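Orotidine 5'-phosphate decarboxylase (Lactobacillus acidophilus, PDB 3TFX) probably catalyses the decarboxylation of orotidine 5'-monophosphate to uridine 5'-monophosphate, the last step of de novo UMP synthesis. Local coordinates at residues V32-G37 and Y57-D62. Numbering follows the deposited sequence.
Sequences VFVKVG and YKIFLD
Strands 33-36 and 58-62 run parallel, their axes 4.6 Å apart at closest approach and 20° from each other in direction, joined by five backbone hydrogen bonds from K58 N to V32 O through D62 N to V36 O. They are neighbours in the TIM barrel, and the chain between them is mostly helix. F33, K35, K58 and F60 start on the inner face of the sheet, but the amino end of K58 leads away. K58 CB sits over one face of the F33 ring, 3.8 Å from its centroid. The F33 edge meets the backbone at F60 N. The K35 chain runs beside F60, with CG over the ring face and CD 3.4 Å from F60 CD2. V34, V36, I59 and L61 line the other side of the sheet, where V34 CG2 meets I59 CG1 at 3.9 Å. Helix 46-54 covers I59 and L61 there. With chi3 at 89° the K35 chain bends, and NZ reaches D62 OD2 in a 2.8 Å salt bridge. It uses the anti lone pair of that oxygen. D62 OD1 is held by K64, the predicted proton donor, and by T88. A methionine in place of K35 would probably leave D62 OD2 without this positive partner. K35 and D62 are both predicted substrate-binding residues. Two lysines thus share one carboxylate, which is consistent with the charged lysine-aspartate network of OMP decarboxylase active sites.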
ATOM      1  N   VAL A  32     -13.378  21.512  -4.723  1.00 14.70           N
ATOM      2  CA  VAL A  32     -12.019  21.078  -4.439  1.00 13.82           C
ATOM      3  C   VAL A  32     -11.817  19.570  -4.383  1.00 13.59           C
ATOM      4  O   VAL A  32     -12.626  18.815  -3.821  1.00 13.22           O
ATOM      5  CB  VAL A  32     -11.307  21.907  -3.304  1.00 14.09           C
ATOM      6  CG1 VAL A  32     -12.244  22.910  -2.625  1.00 13.05           C
ATOM      7  CG2 VAL A  32     -10.536  21.036  -2.325  1.00 13.86           C
ATOM      8  N   PHE A  33     -10.737  19.162  -5.042  1.00 12.68           N
ATOM      9  CA  PHE A  33     -10.387  17.774  -5.249  1.00 12.00           C
ATOM     10  C   PHE A  33      -8.955  17.679  -4.743  1.00 11.58           C
ATOM     11  O   PHE A  33      -8.056  18.316  -5.292  1.00 11.70           O
ATOM     12  CB  PHE A  33     -10.473  17.443  -6.756  1.00 11.57           C
ATOM     13  CG  PHE A  33     -10.561  15.951  -7.089  1.00 11.81           C
ATOM     14  CD1 PHE A  33     -11.168  15.535  -8.273  1.00 11.64           C
ATOM     15  CD2 PHE A  33     -10.041  14.972  -6.236  1.00 12.52           C
ATOM     16  CE1 PHE A  33     -11.247  14.180  -8.618  1.00 11.33           C
ATOM     17  CE2 PHE A  33     -10.131  13.603  -6.560  1.00 12.68           C
ATOM     18  CZ  PHE A  33     -10.734  13.210  -7.759  1.00 11.12           C
ATOM     19  N   VAL A  34      -8.735  16.905  -3.684  1.00 11.13           N
ATOM     20  CA  VAL A  34      -7.387  16.778  -3.135  1.00 10.71           C
ATOM     21  C   VAL A  34      -6.862  15.344  -3.158  1.00 10.83           C
ATOM     22  O   VAL A  34      -7.640  14.383  -3.225  1.00 10.39           O
ATOM     23  CB  VAL A  34      -7.278  17.338  -1.683  1.00 10.66           C
ATOM     24  CG1 VAL A  34      -7.594  18.828  -1.654  1.00  9.32           C
ATOM     25  CG2 VAL A  34      -8.177  16.552  -0.731  1.00 10.41           C
ATOM     26  N   LYS A  35      -5.535  15.216  -3.095  1.00 10.57           N
ATOM     27  CA  LYS A  35      -4.883  13.914  -2.999  1.00 11.25           C
ATOM     28  C   LYS A  35      -4.135  13.800  -1.683  1.00 11.81           C
ATOM     29  O   LYS A  35      -3.281  14.633  -1.388  1.00 12.58           O
ATOM     30  CB  LYS A  35      -3.885  13.696  -4.144  1.00 11.12           C
ATOM     31  CG  LYS A  35      -3.245  12.282  -4.156  1.00 11.78           C
ATOM     32  CD  LYS A  35      -2.285  12.108  -5.309  1.00 15.23           C
ATOM     33  CE  LYS A  35      -0.867  12.525  -4.956  1.00 16.11           C
ATOM     34  NZ  LYS A  35       0.006  11.352  -4.631  1.00 16.70           N
ATOM     35  N   VAL A  36      -4.452  12.766  -0.913  1.00 12.25           N
ATOM     36  CA  VAL A  36      -3.675  12.399   0.279  1.00 12.72           C
ATOM     37  C   VAL A  36      -3.190  10.951   0.203  1.00 12.39           C
ATOM     38  O   VAL A  36      -3.844  10.078  -0.379  1.00 12.56           O
ATOM     39  CB  VAL A  36      -4.459  12.649   1.585  1.00 13.41           C
ATOM     40  CG1 VAL A  36      -4.549  14.148   1.853  1.00 14.30           C
ATOM     41  CG2 VAL A  36      -5.857  12.045   1.513  1.00 12.29           C
ATOM     42  N   GLY A  37      -2.022  10.716   0.769  1.00 12.10           N
ATOM     43  CA  GLY A  37      -1.386   9.422   0.686  1.00 12.05           C
ATOM     44  C   GLY A  37      -1.185   8.853   2.063  1.00 12.15           C
ATOM     45  O   GLY A  37      -1.901   9.210   3.000  1.00 11.66           O
ATOM     46  N   TYR A  57     -15.912  17.416  -0.293  1.00 16.31           N
ATOM     47  CA  TYR A  57     -14.576  17.315  -0.882  1.00 15.38           C
ATOM     48  C   TYR A  57     -14.464  16.040  -1.724  1.00 15.53           C
ATOM     49  O   TYR A  57     -14.996  14.979  -1.350  1.00 15.31           O
ATOM     50  CB  TYR A  57     -13.491  17.332   0.189  1.00 15.40           C
ATOM     51  CG  TYR A  57     -13.270  18.683   0.849  1.00 14.84           C
ATOM     52  CD1 TYR A  57     -12.605  19.709   0.173  1.00 14.57           C
ATOM     53  CD2 TYR A  57     -13.723  18.932   2.147  1.00 14.13           C
ATOM     54  CE1 TYR A  57     -12.401  20.956   0.773  1.00 14.74           C
ATOM     55  CE2 TYR A  57     -13.524  20.176   2.758  1.00 14.74           C
ATOM     56  CZ  TYR A  57     -12.870  21.182   2.058  1.00 16.18           C
ATOM     57  OH  TYR A  57     -12.667  22.420   2.646  1.00 18.87           O
ATOM     58  N   LYS A  58     -13.832  16.154  -2.891  1.00 14.90           N
ATOM     59  CA  LYS A  58     -13.470  14.971  -3.655  1.00 14.61           C
ATOM     60  C   LYS A  58     -12.045  14.583  -3.237  1.00 13.99           C
ATOM     61  O   LYS A  58     -11.158  15.440  -3.171  1.00 14.23           O
ATOM     62  CB  LYS A  58     -13.606  15.209  -5.161  1.00 15.01           C
ATOM     63  CG  LYS A  58     -15.058  15.304  -5.657  1.00 16.74           C
ATOM     64  CD  LYS A  58     -15.140  15.218  -7.186  1.00 21.26           C
ATOM     65  CE  LYS A  58     -16.273  16.085  -7.787  1.00 24.25           C
ATOM     66  NZ  LYS A  58     -17.667  15.623  -7.474  1.00 25.22           N
ATOM     67  N   ILE A  59     -11.845  13.317  -2.888  1.00 13.36           N
ATOM     68  CA  ILE A  59     -10.542  12.831  -2.421  1.00 12.73           C
ATOM     69  C   ILE A  59     -10.001  11.722  -3.308  1.00 11.86           C
ATOM     70  O   ILE A  59     -10.680  10.742  -3.577  1.00 11.23           O
ATOM     71  CB  ILE A  59     -10.557  12.362  -0.907  1.00 13.37           C
ATOM     72  CG1 ILE A  59     -10.513  13.558   0.054  1.00 14.06           C
ATOM     73  CG2 ILE A  59      -9.358  11.480  -0.573  1.00 12.45           C
ATOM     74  CD1 ILE A  59     -11.855  14.178   0.312  1.00 17.82           C
ATOM     75  N   PHE A  60      -8.759  11.911  -3.764  1.00 11.43           N
ATOM     76  CA  PHE A  60      -7.960  10.853  -4.357  1.00 10.27           C
ATOM     77  C   PHE A  60      -7.193  10.272  -3.176  1.00 10.58           C
ATOM     78  O   PHE A  60      -6.236  10.871  -2.695  1.00 10.55           O
ATOM     79  CB  PHE A  60      -7.056  11.460  -5.459  1.00 10.18           C
ATOM     80  CG  PHE A  60      -6.019  10.523  -6.049  1.00  8.38           C
ATOM     81  CD1 PHE A  60      -5.951   9.167  -5.719  1.00  9.23           C
ATOM     82  CD2 PHE A  60      -5.102  11.019  -6.959  1.00  7.74           C
ATOM     83  CE1 PHE A  60      -4.968   8.340  -6.286  1.00  8.51           C
ATOM     84  CE2 PHE A  60      -4.125  10.204  -7.533  1.00  8.60           C
ATOM     85  CZ  PHE A  60      -4.056   8.862  -7.197  1.00  9.03           C
ATOM     86  N   LEU A  61      -7.653   9.127  -2.664  1.00 10.77           N
ATOM     87  CA  LEU A  61      -6.943   8.450  -1.581  1.00 10.39           C
ATOM     88  C   LEU A  61      -5.912   7.473  -2.141  1.00 10.22           C
ATOM     89  O   LEU A  61      -6.252   6.377  -2.613  1.00  9.65           O
ATOM     90  CB  LEU A  61      -7.913   7.744  -0.626  1.00 10.70           C
ATOM     91  CG  LEU A  61      -7.295   7.025   0.579  1.00 10.23           C
ATOM     92  CD1 LEU A  61      -6.269   7.894   1.319  1.00 10.90           C
ATOM     93  CD2 LEU A  61      -8.387   6.600   1.513  1.00 10.61           C
ATOM     94  N   ASP A  62      -4.650   7.883  -2.057  1.00  9.76           N
ATOM     95  CA  ASP A  62      -3.566   7.272  -2.804  1.00  9.83           C
ATOM     96  C   ASP A  62      -2.688   6.391  -1.906  1.00 10.18           C
ATOM     97  O   ASP A  62      -1.606   6.807  -1.463  1.00 10.09           O
ATOM     98  CB  ASP A  62      -2.751   8.388  -3.463  1.00  9.97           C
ATOM     99  CG  ASP A  62      -1.616   7.874  -4.345  1.00 11.28           C
ATOM    100  OD1 ASP A  62      -1.487   6.643  -4.569  1.00 11.40           O
ATOM    101  OD2 ASP A  62      -0.845   8.731  -4.816  1.00 11.09           O
TER